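PDB 3LOM: geranyltranstransferase from Legionella pneumophila subsp. pneumophila, which probably makes farnesyl diphosphate, and possibly geranylgeranyl diphosphate, by magnesium-dependent condensation of allylic diphosphates with isopentenyl diphosphate in isoprenoid biosynthesis. Local coordinates for residues Ala94-Asp99 / Leu166-Leu171; Gln180-His185 / Phe226-Asp231; Leu81-Ser86 / Gly190-Ala195; Asp230-Leu235 / Phe261-Leu266; Leu126-Leu131 / Val150-Ser155. One frame throughout, in Å; residues are numbered along the deposited sequence.

All five contacts hold together the helical bundle of a polyprenyl synthase. Interactions 1, 2 and 4 gather round the two aspartate-rich motifs that in this family bind magnesium and diphosphate: 94-99 carries the end of the first, 230-235 the second. Interactions 2 and 4 share Asp230 and Asp231, their centres about 11 Å apart, and interaction 1 joins interaction 2 through Ile184, packed on Leu166 and Leu171. Interaction 3 lies deepest, about 5 Å from the centre of the chain, with a phosphate ion beside His83. Thr82 links it to interaction 5, whose centre is about 9 Å away, at the dimer side of the bundle; interactions 4 and 5 lie about 33 Å apart, centre to centre.

Interaction 1: Ala94-Asp99 / Leu166-Leu171; sequences AMDNDD and LDLSEL
Met95 and Leu168 mark the closest backbone approach, their CA atoms 7.2 Å apart, where the irregular loop 94-99 runs past helix 160-169. No hydrogen bond ties the two segments to each other; Leu168 makes the whole contact from its side, projecting toward the loop and giving one methyl to each of two residues. CD1 lies alongside CB, CG and SD of Met95, 3.8 Å from SD, and the two chains cross at about a right angle. Met95 has CG beside its backbone N (chi1 -63°), and its last methyl, CE, leads off away from the helix. The other methyl of Leu168 meets a polar neighbour: CD2 is 3.5 Å from Asp96 OD1, a carboxylate oxygen that also receives a weak hydrogen bond from Gln164 on the same helix. Asp167 brings a second acid near, with its OD2 5.2 Å from Asp96 OD1. On the dimer side, Leu118 of the second subunit packs on Met95, and Ala114 of that subunit on Leu168. Asp96, whose backbone bonds to that of Asp90, closes the DDxxxxD sequence begun by Asp90 and Asp91: the first aspartate-rich motif of the family, which in relatives coordinates magnesium and the allylic diphosphate.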
# COMPACT_ATOMS: atom_id res chain seq x y z
N ALA A 94 -3.11 17.29 -8.60
CA ALA A 94 -2.81 16.45 -9.77
C ALA A 94 -4.00 15.62 -10.23
O ALA A 94 -4.04 15.17 -11.37
CB ALA A 94 -1.64 15.54 -9.48
N MET A 95 -4.95 15.39 -9.32
CA MET A 95 -6.11 14.55 -9.62
C MET A 95 -7.44 15.30 -9.55
O MET A 95 -7.73 16.09 -10.44
CB MET A 95 -6.10 13.29 -8.75
CG MET A 95 -4.89 12.40 -9.00
SD MET A 95 -5.19 10.67 -8.67
CE MET A 95 -3.57 10.27 -8.14
N ASP A 96 -8.25 15.06 -8.53
CA ASP A 96 -9.57 15.72 -8.45
C ASP A 96 -9.49 17.19 -8.04
O ASP A 96 -10.45 17.92 -8.26
CB ASP A 96 -10.55 14.98 -7.54
CG ASP A 96 -10.79 13.53 -7.97
OD1 ASP A 96 -10.60 13.20 -9.16
OD2 ASP A 96 -11.18 12.72 -7.10
N ASN A 97 -8.36 17.60 -7.44
CA ASN A 97 -8.11 19.00 -7.03
C ASN A 97 -9.19 19.57 -6.08
O ASN A 97 -9.83 20.60 -6.36
CB ASN A 97 -7.86 19.90 -8.26
CG ASN A 97 -7.38 21.32 -7.91
OD1 ASN A 97 -7.81 22.28 -8.54
ND2 ASN A 97 -6.50 21.44 -6.93
N ASP A 98 -9.41 18.87 -4.97
CA ASP A 98 -10.41 19.29 -3.99
C ASP A 98 -9.79 20.07 -2.83
O ASP A 98 -8.97 19.53 -2.08
CB ASP A 98 -11.22 18.09 -3.50
CG ASP A 98 -12.06 17.46 -4.60
OD1 ASP A 98 -12.51 18.20 -5.50
OD2 ASP A 98 -12.27 16.23 -4.58
N ASP A 99 -10.16 21.35 -2.72
CA ASP A 99 -9.75 22.20 -1.60
C ASP A 99 -10.44 21.76 -0.32
O ASP A 99 -9.89 21.85 0.77
CB ASP A 99 -10.10 23.66 -1.88
CG ASP A 99 -9.10 24.35 -2.80
OD1 ASP A 99 -7.98 23.84 -3.01
OD2 ASP A 99 -9.43 25.45 -3.30
N LEU A 166 -8.41 5.71 -15.21
CA LEU A 166 -9.35 5.78 -16.34
C LEU A 166 -10.47 6.79 -16.08
O LEU A 166 -10.99 7.38 -17.03
CB LEU A 166 -9.94 4.40 -16.67
CG LEU A 166 -9.02 3.38 -17.35
CD1 LEU A 166 -9.60 1.99 -17.26
CD2 LEU A 166 -8.73 3.74 -18.80
N ASP A 167 -10.82 6.99 -14.81
CA ASP A 167 -11.79 8.02 -14.43
C ASP A 167 -11.26 9.41 -14.80
O ASP A 167 -12.02 10.26 -15.25
CB ASP A 167 -12.09 7.94 -12.93
CG ASP A 167 -13.25 8.84 -12.52
OD1 ASP A 167 -14.33 8.31 -12.21
OD2 ASP A 167 -13.07 10.07 -12.47
N LEU A 168 -9.97 9.63 -14.62
CA LEU A 168 -9.36 10.91 -14.93
C LEU A 168 -9.12 11.10 -16.43
O LEU A 168 -9.44 12.16 -16.97
CB LEU A 168 -8.07 11.09 -14.15
CG LEU A 168 -8.25 11.25 -12.64
CD1 LEU A 168 -6.90 11.24 -11.97
CD2 LEU A 168 -9.05 12.52 -12.28
N SER A 169 -8.57 10.09 -17.10
CA SER A 169 -8.20 10.22 -18.51
C SER A 169 -9.37 10.12 -19.49
O SER A 169 -9.45 10.91 -20.44
CB SER A 169 -7.08 9.25 -18.89
OG SER A 169 -7.50 7.90 -18.78
N GLU A 170 -10.29 9.18 -19.26
CA GLU A 170 -11.36 8.92 -20.24
C GLU A 170 -12.61 9.77 -20.08
O GLU A 170 -13.21 10.16 -21.08
CB GLU A 170 -11.77 7.44 -20.28
CG GLU A 170 -10.63 6.46 -20.47
CD GLU A 170 -9.67 6.88 -21.57
OE1 GLU A 170 -8.48 7.11 -21.26
OE2 GLU A 170 -10.10 6.97 -22.74
N LEU A 171 -13.01 10.06 -18.84
CA LEU A 171 -14.26 10.78 -18.57
C LEU A 171 -14.26 12.24 -19.03
O LEU A 171 -15.32 12.85 -19.14
CB LEU A 171 -14.65 10.69 -17.08
CG LEU A 171 -15.72 9.68 -16.62
CD1 LEU A 171 -15.53 8.29 -17.20
CD2 LEU A 171 -15.76 9.63 -15.09

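Interaction 2: Gln180-His185 / Phe226-Asp231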
# COMPACT_ATOMS: atom_id res chain seq x y z
N GLN A 180 -18.44 1.46 -20.85
CA GLN A 180 -17.16 1.93 -20.32
C GLN A 180 -17.32 2.62 -18.97
O GLN A 180 -16.54 2.38 -18.05
CB GLN A 180 -16.50 2.91 -21.30
CG GLN A 180 -15.98 2.27 -22.57
CD GLN A 180 -15.85 3.28 -23.71
OE1 GLN A 180 -16.77 4.07 -23.95
NE2 GLN A 180 -14.73 3.24 -24.41
N LEU A 181 -18.36 3.46 -18.87
CA LEU A 181 -18.72 4.15 -17.64
C LEU A 181 -19.01 3.17 -16.49
O LEU A 181 -18.59 3.40 -15.36
CB LEU A 181 -19.93 5.06 -17.88
CG LEU A 181 -20.45 5.93 -16.74
CD1 LEU A 181 -19.47 7.05 -16.41
CD2 LEU A 181 -21.80 6.51 -17.11
N ARG A 182 -19.71 2.09 -16.81
CA ARG A 182 -20.01 1.06 -15.82
C ARG A 182 -18.76 0.30 -15.37
O ARG A 182 -18.64 -0.09 -14.21
CB ARG A 182 -21.07 0.09 -16.36
CG ARG A 182 -22.49 0.62 -16.25
CD ARG A 182 -23.47 -0.24 -17.04
NE ARG A 182 -24.77 -0.34 -16.37
CZ ARG A 182 -25.06 -1.20 -15.40
NH1 ARG A 182 -26.27 -1.20 -14.86
NH2 ARG A 182 -24.15 -2.06 -14.95
N GLU A 183 -17.82 0.11 -16.30
CA GLU A 183 -16.57 -0.58 -16.01
C GLU A 183 -15.63 0.26 -15.14
O GLU A 183 -15.06 -0.24 -14.17
CB GLU A 183 -15.89 -1.03 -17.32
CG GLU A 183 -14.52 -1.71 -17.17
CD GLU A 183 -14.56 -3.03 -16.39
OE1 GLU A 183 -13.50 -3.42 -15.85
OE2 GLU A 183 -15.63 -3.68 -16.32
N ILE A 184 -15.48 1.54 -15.50
CA ILE A 184 -14.66 2.50 -14.76
C ILE A 184 -15.06 2.60 -13.28
O ILE A 184 -14.20 2.51 -12.40
CB ILE A 184 -14.65 3.88 -15.47
CG1 ILE A 184 -13.77 3.81 -16.73
CG2 ILE A 184 -14.14 4.97 -14.54
CD1 ILE A 184 -14.14 4.81 -17.81
N HIS A 185 -16.37 2.75 -13.02
CA HIS A 185 -16.90 2.83 -11.66
C HIS A 185 -16.79 1.52 -10.87
O HIS A 185 -16.62 1.55 -9.65
CB HIS A 185 -18.35 3.32 -11.67
CG HIS A 185 -18.49 4.76 -12.04
ND1 HIS A 185 -17.78 5.76 -11.41
CD2 HIS A 185 -19.26 5.38 -12.96
CE1 HIS A 185 -18.10 6.93 -11.94
NE2 HIS A 185 -19.01 6.72 -12.88
N PHE A 226 -24.87 3.79 -5.69
CA PHE A 226 -24.29 4.94 -4.97
C PHE A 226 -23.77 5.98 -5.96
O PHE A 226 -24.00 7.18 -5.81
CB PHE A 226 -23.16 4.53 -4.03
CG PHE A 226 -23.60 3.79 -2.80
CD1 PHE A 226 -24.92 3.87 -2.34
CD2 PHE A 226 -22.69 3.02 -2.08
CE1 PHE A 226 -25.32 3.18 -1.20
CE2 PHE A 226 -23.08 2.33 -0.94
CZ PHE A 226 -24.39 2.42 -0.50
N GLN A 227 -23.08 5.48 -6.99
CA GLN A 227 -22.53 6.31 -8.05
C GLN A 227 -23.59 6.90 -8.97
O GLN A 227 -23.43 8.02 -9.47
CB GLN A 227 -21.53 5.49 -8.87
CG GLN A 227 -20.57 6.33 -9.65
CD GLN A 227 -19.73 7.25 -8.78
OE1 GLN A 227 -19.22 6.85 -7.73
NE2 GLN A 227 -19.59 8.50 -9.22
N MET A 228 -24.67 6.14 -9.19
CA MET A 228 -25.86 6.66 -9.88
C MET A 228 -26.45 7.82 -9.08
O MET A 228 -26.73 8.88 -9.64
CB MET A 228 -26.91 5.55 -10.07
CG MET A 228 -26.63 4.59 -11.20
SD MET A 228 -27.85 3.26 -11.30
CE MET A 228 -27.17 2.32 -12.66
N GLN A 229 -26.61 7.61 -7.77
CA GLN A 229 -27.11 8.64 -6.85
C GLN A 229 -26.25 9.90 -6.84
O GLN A 229 -26.77 11.00 -6.91
CB GLN A 229 -27.27 8.09 -5.44
CG GLN A 229 -28.52 7.25 -5.24
CD GLN A 229 -28.63 6.66 -3.85
OE1 GLN A 229 -27.73 5.97 -3.38
NE2 GLN A 229 -29.75 6.91 -3.19
N ASP A 230 -24.93 9.71 -6.78
CA ASP A 230 -23.97 10.82 -6.77
C ASP A 230 -24.06 11.68 -8.02
O ASP A 230 -24.05 12.91 -7.93
CB ASP A 230 -22.53 10.31 -6.57
CG ASP A 230 -22.30 9.77 -5.16
OD1 ASP A 230 -21.24 9.15 -4.93
OD2 ASP A 230 -23.18 9.96 -4.29
N ASP A 231 -24.18 11.04 -9.18
CA ASP A 231 -24.37 11.74 -10.46
C ASP A 231 -25.74 12.42 -10.54
O ASP A 231 -25.87 13.51 -11.11
CB ASP A 231 -24.16 10.79 -11.64
CG ASP A 231 -22.72 10.30 -11.75
OD1 ASP A 231 -21.84 10.79 -11.01
OD2 ASP A 231 -22.46 9.42 -12.60
O HOH W 1 -19.66 9.21 -13.73
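The imidazole of His185 carries the side chain of Gln227 on one face and a water at its edge. Gln227 CG sits over the middle of the ring, 3.3 Å from the centroid and 9° off the normal, a close CH-pi contact. Beyond CG the chain bends at chi2 and lays the amide over the ND1-CE1 side, with the two planes 15° apart; NE2 of Gln227 ends 3.5 Å from His185 CE1. In the ring plane, His185 NE2 is 2.7 Å from water 1, which donates to Asp231 OD2 at 3.0 Å. The same OD2 accepts from the backbone N of Phe257. A looser touch comes from Arg182, whose NH1 lies 4.2 Å from Met228 CE. The axes of 180-185 and 226-231 come no closer than 11.9 Å, their directions 112° apart, and these long side chains bridge helices 178-201 and 209-236. Around them, His273 of helix 263-279 covers Arg182 and Met228, Phe257 of helix 257-260 packs on Met228, and Asp167 of helix 160-169 touches His185.

Interaction 3: Leu81-Ser86 / Gly190-Ala195; sequences LTHCYS and GKLILA
Leu192 reaches across from helix 178-201 and forks over two successive residues of helix 69-91. Its CG stands anti to its backbone N (chi1 -160°), which carries the branch toward the partner helix: CD1 comes to 4.1 Å from Thr82 CG2, while CD2 reaches the base of His83, 4.1 Å from its CB and no closer to the ring. Thr82 is turned to match. With CG2 opposite its own N, the methyl faces Leu192 and OG1 is left to bond to the carbonyl oxygen of Ala78, one turn back. The side chain of His83 is about 3 Å from a bound phosphate ion. Its carbonyl oxygen is used too, accepting from Ser86 OG at 2.9 Å, the donor tilted 23° from the carbonyl plane. Arg54 of helix 53-64 packs on both His83 and Leu192. In relatives, a histidine and an arginine at these positions hold the diphosphate of isopentenyl diphosphate, and the phosphate, though probably from the crystallisation liquor, is consistent with such a pocket.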
# COMPACT_ATOMS: atom_id res chain seq x y z
N LEU A 81 -9.20 2.54 6.29
CA LEU A 81 -7.83 3.01 6.03
C LEU A 81 -7.51 3.04 4.54
O LEU A 81 -6.95 4.03 4.05
CB LEU A 81 -6.80 2.16 6.79
CG LEU A 81 -6.60 2.42 8.29
CD1 LEU A 81 -5.89 1.24 8.94
CD2 LEU A 81 -5.81 3.69 8.53
N THR A 82 -7.87 1.96 3.82
CA THR A 82 -7.70 1.89 2.36
C THR A 82 -8.54 2.96 1.66
O THR A 82 -8.01 3.74 0.88
CB THR A 82 -7.99 0.48 1.78
OG1 THR A 82 -7.16 -0.50 2.43
CG2 THR A 82 -7.71 0.44 0.27
N HIS A 83 -9.83 3.03 1.98
CA HIS A 83 -10.72 4.05 1.42
C HIS A 83 -10.19 5.46 1.66
O HIS A 83 -10.13 6.27 0.73
CB HIS A 83 -12.13 3.90 1.98
CG HIS A 83 -13.10 4.93 1.48
ND1 HIS A 83 -13.33 5.16 0.14
CD2 HIS A 83 -13.93 5.78 2.15
CE1 HIS A 83 -14.24 6.11 0.00
NE2 HIS A 83 -14.62 6.50 1.21
N CYS A 84 -9.76 5.73 2.90
CA CYS A 84 -9.29 7.05 3.30
C CYS A 84 -8.02 7.46 2.56
O CYS A 84 -7.95 8.59 2.06
CB CYS A 84 -9.08 7.16 4.82
SG CYS A 84 -8.71 8.84 5.40
N TYR A 85 -7.04 6.56 2.48
CA TYR A 85 -5.83 6.81 1.67
C TYR A 85 -6.18 7.25 0.25
O TYR A 85 -5.65 8.25 -0.25
CB TYR A 85 -4.88 5.59 1.68
CG TYR A 85 -4.54 4.99 0.31
CD1 TYR A 85 -3.75 5.67 -0.62
CD2 TYR A 85 -5.02 3.73 -0.03
CE1 TYR A 85 -3.47 5.12 -1.86
CE2 TYR A 85 -4.74 3.17 -1.26
CZ TYR A 85 -3.97 3.86 -2.17
OH TYR A 85 -3.70 3.28 -3.39
N SER A 86 -7.10 6.52 -0.40
CA SER A 86 -7.45 6.86 -1.77
C SER A 86 -8.10 8.23 -1.88
O SER A 86 -7.80 8.96 -2.82
CB SER A 86 -8.32 5.77 -2.41
OG SER A 86 -9.68 5.88 -2.06
N GLY A 190 -16.52 0.00 -7.16
CA GLY A 190 -17.30 -1.23 -7.11
C GLY A 190 -16.62 -2.37 -6.39
O GLY A 190 -17.23 -3.02 -5.53
N LYS A 191 -15.36 -2.60 -6.74
CA LYS A 191 -14.54 -3.68 -6.18
C LYS A 191 -14.24 -3.51 -4.69
O LYS A 191 -14.15 -4.51 -3.96
CB LYS A 191 -13.22 -3.80 -6.94
CG LYS A 191 -13.38 -4.16 -8.41
CD LYS A 191 -12.81 -5.52 -8.73
CE LYS A 191 -12.58 -5.64 -10.22
NZ LYS A 191 -11.41 -6.51 -10.51
N LEU A 192 -14.07 -2.26 -4.24
CA LEU A 192 -13.78 -2.00 -2.83
C LEU A 192 -15.02 -2.20 -1.97
O LEU A 192 -14.94 -2.81 -0.91
CB LEU A 192 -13.18 -0.60 -2.61
CG LEU A 192 -12.43 -0.42 -1.28
CD1 LEU A 192 -11.15 -1.26 -1.26
CD2 LEU A 192 -12.12 1.06 -1.00
N ILE A 193 -16.17 -1.69 -2.43
CA ILE A 193 -17.47 -1.97 -1.80
C ILE A 193 -17.78 -3.47 -1.75
O ILE A 193 -18.25 -3.97 -0.72
CB ILE A 193 -18.60 -1.17 -2.48
CG1 ILE A 193 -18.47 0.31 -2.10
CG2 ILE A 193 -19.97 -1.70 -2.07
CD1 ILE A 193 -19.16 1.28 -3.04
N LEU A 194 -17.46 -4.17 -2.84
CA LEU A 194 -17.62 -5.63 -2.92
C LEU A 194 -16.70 -6.34 -1.92
O LEU A 194 -17.09 -7.35 -1.32
CB LEU A 194 -17.32 -6.11 -4.34
CG LEU A 194 -18.08 -7.28 -4.96
CD1 LEU A 194 -19.58 -7.17 -4.72
CD2 LEU A 194 -17.77 -7.35 -6.45
N ALA A 195 -15.49 -5.80 -1.73
CA ALA A 195 -14.53 -6.32 -0.75
C ALA A 195 -15.06 -6.38 0.70
O ALA A 195 -14.61 -7.23 1.47
CB ALA A 195 -13.23 -5.54 -0.82

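Interaction 4: Asp230-Leu235 / Phe261-Leu266; sequences DDYLDL and FNKQQL
Tyr232 meets Leu266 with the root and rim of its side chain. The methyl CD2 of Leu266 lies at the edge of the ring, near its plane, 3.7 Å from Tyr232 CB, and CG of Leu266 is 3.9 Å from the ring atom CD1. In Tyr232, CG anti to the backbone N (chi1 179°) brings the CD1 side of the ring alongside Leu266, and Leu266, with the same first torsion, extends toward the partner helix, where the CA atoms of the two residues approach to 7.1 Å. Tyr232 is the third residue of the DDYLD sequence, the second aspartate-rich motif of polyprenyl synthases, whose acids bind magnesium in relatives; the tyrosine packs on the start of helix 263-279, and its OH bonds to Glu267 OE2 there. That helix opens with a capping box. Gln265 N donates to Asn262 OD1 at 3.0 Å, and in return Asn262 N donates to Gln265 OE1 at 3.1 Å, reaching it from above the carbonyl plane, 46° out. Lys263, in the first turn, is nearest through its backbone O, 4.2 Å from Tyr232 CE1, with CG 4.5 Å from that same ring atom, and its side chain also touches Tyr236.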
# COMPACT_ATOMS: atom_id res chain seq x y z
N ASP A 230 -24.93 9.71 -6.78
CA ASP A 230 -23.97 10.82 -6.77
C ASP A 230 -24.06 11.68 -8.02
O ASP A 230 -24.05 12.91 -7.93
CB ASP A 230 -22.53 10.31 -6.57
CG ASP A 230 -22.30 9.77 -5.16
OD1 ASP A 230 -21.24 9.15 -4.93
OD2 ASP A 230 -23.18 9.96 -4.29
N ASP A 231 -24.18 11.04 -9.18
CA ASP A 231 -24.37 11.74 -10.46
C ASP A 231 -25.74 12.42 -10.54
O ASP A 231 -25.87 13.51 -11.11
CB ASP A 231 -24.16 10.79 -11.64
CG ASP A 231 -22.72 10.30 -11.75
OD1 ASP A 231 -21.84 10.79 -11.01
OD2 ASP A 231 -22.46 9.42 -12.60
N TYR A 232 -26.75 11.77 -9.96
CA TYR A 232 -28.11 12.30 -9.89
C TYR A 232 -28.19 13.52 -8.99
O TYR A 232 -28.89 14.49 -9.31
CB TYR A 232 -29.08 11.21 -9.39
CG TYR A 232 -30.52 11.66 -9.24
CD1 TYR A 232 -31.32 11.89 -10.36
CD2 TYR A 232 -31.10 11.82 -7.98
CE1 TYR A 232 -32.65 12.30 -10.23
CE2 TYR A 232 -32.42 12.22 -7.84
CZ TYR A 232 -33.19 12.45 -8.96
OH TYR A 232 -34.50 12.85 -8.82
N LEU A 233 -27.48 13.47 -7.87
CA LEU A 233 -27.49 14.54 -6.87
C LEU A 233 -26.86 15.83 -7.41
O LEU A 233 -27.58 16.80 -7.66
CB LEU A 233 -26.80 14.09 -5.57
CG LEU A 233 -27.62 13.54 -4.39
CD1 LEU A 233 -28.83 12.69 -4.78
CD2 LEU A 233 -26.71 12.78 -3.43
N ASP A 234 -25.55 15.83 -7.64
CA ASP A 234 -24.83 17.05 -8.04
C ASP A 234 -25.11 17.59 -9.46
O ASP A 234 -24.39 18.47 -9.94
CB ASP A 234 -23.32 16.97 -7.73
CG ASP A 234 -22.62 15.80 -8.42
OD1 ASP A 234 -22.66 15.70 -9.66
OD2 ASP A 234 -21.99 14.99 -7.70
N LEU A 235 -26.14 17.07 -10.11
CA LEU A 235 -26.69 17.72 -11.29
C LEU A 235 -28.04 18.36 -10.97
O LEU A 235 -28.27 19.53 -11.29
CB LEU A 235 -26.81 16.77 -12.49
CG LEU A 235 -27.01 17.44 -13.87
CD1 LEU A 235 -26.14 16.80 -14.93
CD2 LEU A 235 -28.47 17.45 -14.32
N PHE A 261 -28.28 8.89 -18.86
CA PHE A 261 -29.70 8.71 -18.56
C PHE A 261 -30.31 10.07 -18.28
O PHE A 261 -29.63 10.95 -17.74
CB PHE A 261 -29.91 7.82 -17.34
CG PHE A 261 -29.35 6.44 -17.50
CD1 PHE A 261 -28.12 6.11 -16.95
CD2 PHE A 261 -30.07 5.47 -18.19
CE1 PHE A 261 -27.60 4.83 -17.09
CE2 PHE A 261 -29.55 4.18 -18.34
CZ PHE A 261 -28.32 3.87 -17.78
N ASN A 262 -31.58 10.24 -18.64
CA ASN A 262 -32.29 11.47 -18.30
C ASN A 262 -32.85 11.38 -16.87
O ASN A 262 -32.77 10.32 -16.24
CB ASN A 262 -33.36 11.81 -19.37
CG ASN A 262 -34.78 11.42 -18.98
OD1 ASN A 262 -35.06 10.28 -18.59
ND2 ASN A 262 -35.69 12.38 -19.10
N LYS A 263 -33.39 12.48 -16.37
CA LYS A 263 -33.95 12.57 -15.02
C LYS A 263 -34.81 11.36 -14.62
O LYS A 263 -34.53 10.70 -13.62
CB LYS A 263 -34.75 13.87 -14.88
CG LYS A 263 -34.96 14.33 -13.45
CD LYS A 263 -35.54 15.74 -13.42
CE LYS A 263 -35.97 16.11 -12.01
NZ LYS A 263 -36.23 17.57 -11.89
N GLN A 264 -35.82 11.05 -15.43
CA GLN A 264 -36.79 10.00 -15.13
C GLN A 264 -36.17 8.61 -15.27
O GLN A 264 -36.46 7.71 -14.49
CB GLN A 264 -38.04 10.10 -16.02
CG GLN A 264 -38.16 11.35 -16.92
CD GLN A 264 -38.34 12.67 -16.16
OE1 GLN A 264 -37.96 13.73 -16.67
NE2 GLN A 264 -38.90 12.62 -14.96
N GLN A 265 -35.31 8.46 -16.28
CA GLN A 265 -34.58 7.22 -16.53
C GLN A 265 -33.63 6.90 -15.39
O GLN A 265 -33.56 5.76 -14.92
CB GLN A 265 -33.78 7.30 -17.83
CG GLN A 265 -34.59 7.18 -19.10
CD GLN A 265 -33.76 7.45 -20.33
OE1 GLN A 265 -33.37 8.59 -20.59
NE2 GLN A 265 -33.47 6.40 -21.09
N LEU A 266 -32.89 7.92 -14.94
CA LEU A 266 -31.95 7.77 -13.85
C LEU A 266 -32.68 7.41 -12.57
O LEU A 266 -32.28 6.47 -11.89
CB LEU A 266 -31.09 9.03 -13.66
CG LEU A 266 -29.92 9.02 -12.66
CD1 LEU A 266 -29.14 7.71 -12.62
CD2 LEU A 266 -29.00 10.17 -12.98

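Interaction 5: Leu126-Leu131 / Val150-Ser155; sequences LAIEVL and VLVNAS
Leu151 pushes its CD2 methyl into the shallow groove between Ala127 and Leu131, one turn apart on helix 113-135. This is a nearly antiparallel helix pair in the all-helical bundle of the isoprenoid synthases; the axes of 126-131 and 150-155 approach to 11.3 Å, with 165° between their directions. The small Ala127 forms the hollow's floor, its CB 4.3 Å from Leu151 CD2; Leu131 forms the far wall, with CD1 3.8 Å from that same methyl. Having CG anti to the backbone N (chi1 -176°) lets Leu151 extend far enough to fill the groove. Thr82 of helix 69-91 packs against both Leu151 and Ala127. One residue further along each helix, a second pair of bumps meets: in Ile128, CG1 beside the backbone N lets the end of the chain swing across Val152 at about a right angle. Val152 of the second subunit packs on Ile128 as well, so this edge belongs to the dimer interface. Within the pair, the touch is methyl to methyl, Ile128 CD1 to Val152 CG2, at 3.9 Å.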
# COMPACT_ATOMS: atom_id res chain seq x y z
N LEU A 126 -0.73 0.59 6.40
CA LEU A 126 -1.29 0.32 7.73
C LEU A 126 -2.45 -0.67 7.68
O LEU A 126 -2.49 -1.61 8.48
CB LEU A 126 -1.71 1.59 8.48
CG LEU A 126 -2.18 1.36 9.94
CD1 LEU A 126 -1.10 0.69 10.79
CD2 LEU A 126 -2.70 2.63 10.61
N ALA A 127 -3.36 -0.46 6.73
CA ALA A 127 -4.49 -1.36 6.47
C ALA A 127 -4.05 -2.82 6.39
O ALA A 127 -4.70 -3.69 6.96
CB ALA A 127 -5.18 -0.95 5.20
N ILE A 128 -2.93 -3.05 5.71
CA ILE A 128 -2.34 -4.38 5.57
C ILE A 128 -1.66 -4.86 6.86
O ILE A 128 -1.82 -6.02 7.24
CB ILE A 128 -1.39 -4.42 4.35
CG1 ILE A 128 -2.18 -4.12 3.08
CG2 ILE A 128 -0.69 -5.77 4.22
CD1 ILE A 128 -1.37 -3.40 2.02
N GLU A 129 -0.93 -3.96 7.54
CA GLU A 129 -0.32 -4.26 8.86
C GLU A 129 -1.37 -4.71 9.89
O GLU A 129 -1.21 -5.74 10.53
CB GLU A 129 0.46 -3.06 9.41
CG GLU A 129 1.27 -3.34 10.69
CD GLU A 129 2.48 -2.42 10.87
OE1 GLU A 129 3.39 -2.79 11.65
OE2 GLU A 129 2.55 -1.35 10.23
N VAL A 130 -2.44 -3.92 10.00
CA VAL A 130 -3.57 -4.20 10.88
C VAL A 130 -4.21 -5.57 10.60
O VAL A 130 -4.51 -6.31 11.54
CB VAL A 130 -4.63 -3.07 10.78
CG1 VAL A 130 -5.91 -3.41 11.55
CG2 VAL A 130 -4.04 -1.77 11.31
N LEU A 131 -4.39 -5.90 9.32
CA LEU A 131 -4.94 -7.20 8.94
C LEU A 131 -4.02 -8.32 9.40
O LEU A 131 -4.47 -9.23 10.07
CB LEU A 131 -5.16 -7.31 7.43
CG LEU A 131 -6.34 -6.55 6.82
CD1 LEU A 131 -6.24 -6.57 5.31
CD2 LEU A 131 -7.69 -7.08 7.28
N VAL A 150 -8.10 -10.25 -0.92
CA VAL A 150 -9.30 -9.55 -1.37
C VAL A 150 -9.13 -8.01 -1.44
O VAL A 150 -9.48 -7.40 -2.45
CB VAL A 150 -10.53 -9.92 -0.50
CG1 VAL A 150 -11.75 -9.10 -0.91
CG2 VAL A 150 -10.84 -11.42 -0.60
N LEU A 151 -8.58 -7.42 -0.38
CA LEU A 151 -8.41 -5.96 -0.29
C LEU A 151 -7.38 -5.44 -1.28
O LEU A 151 -7.58 -4.44 -1.95
CB LEU A 151 -7.99 -5.55 1.13
CG LEU A 151 -7.85 -4.06 1.47
CD1 LEU A 151 -9.18 -3.32 1.36
CD2 LEU A 151 -7.28 -3.89 2.86
N VAL A 152 -6.26 -6.16 -1.36
CA VAL A 152 -5.14 -5.79 -2.19
C VAL A 152 -5.41 -6.01 -3.71
O VAL A 152 -4.90 -5.25 -4.55
CB VAL A 152 -3.87 -6.48 -1.61
CG1 VAL A 152 -3.04 -7.12 -2.66
CG2 VAL A 152 -3.06 -5.47 -0.80
N ASN A 153 -6.24 -7.00 -4.05
CA ASN A 153 -6.70 -7.19 -5.43
C ASN A 153 -7.67 -6.08 -5.83
O ASN A 153 -7.63 -5.60 -6.96
CB ASN A 153 -7.38 -8.55 -5.64
CG ASN A 153 -6.40 -9.73 -5.65
OD1 ASN A 153 -6.81 -10.89 -5.59
ND2 ASN A 153 -5.11 -9.44 -5.73
N ALA A 154 -8.53 -5.67 -4.90
CA ALA A 154 -9.55 -4.67 -5.21
C ALA A 154 -8.96 -3.26 -5.26
O ALA A 154 -9.47 -2.39 -5.97
CB ALA A 154 -10.70 -4.73 -4.21
N SER A 155 -7.88 -3.04 -4.50
CA SER A 155 -7.31 -1.70 -4.32
C SER A 155 -6.20 -1.40 -5.31
O SER A 155 -5.87 -0.23 -5.55
CB SER A 155 -6.76 -1.54 -2.90
OG SER A 155 -5.58 -2.31 -2.75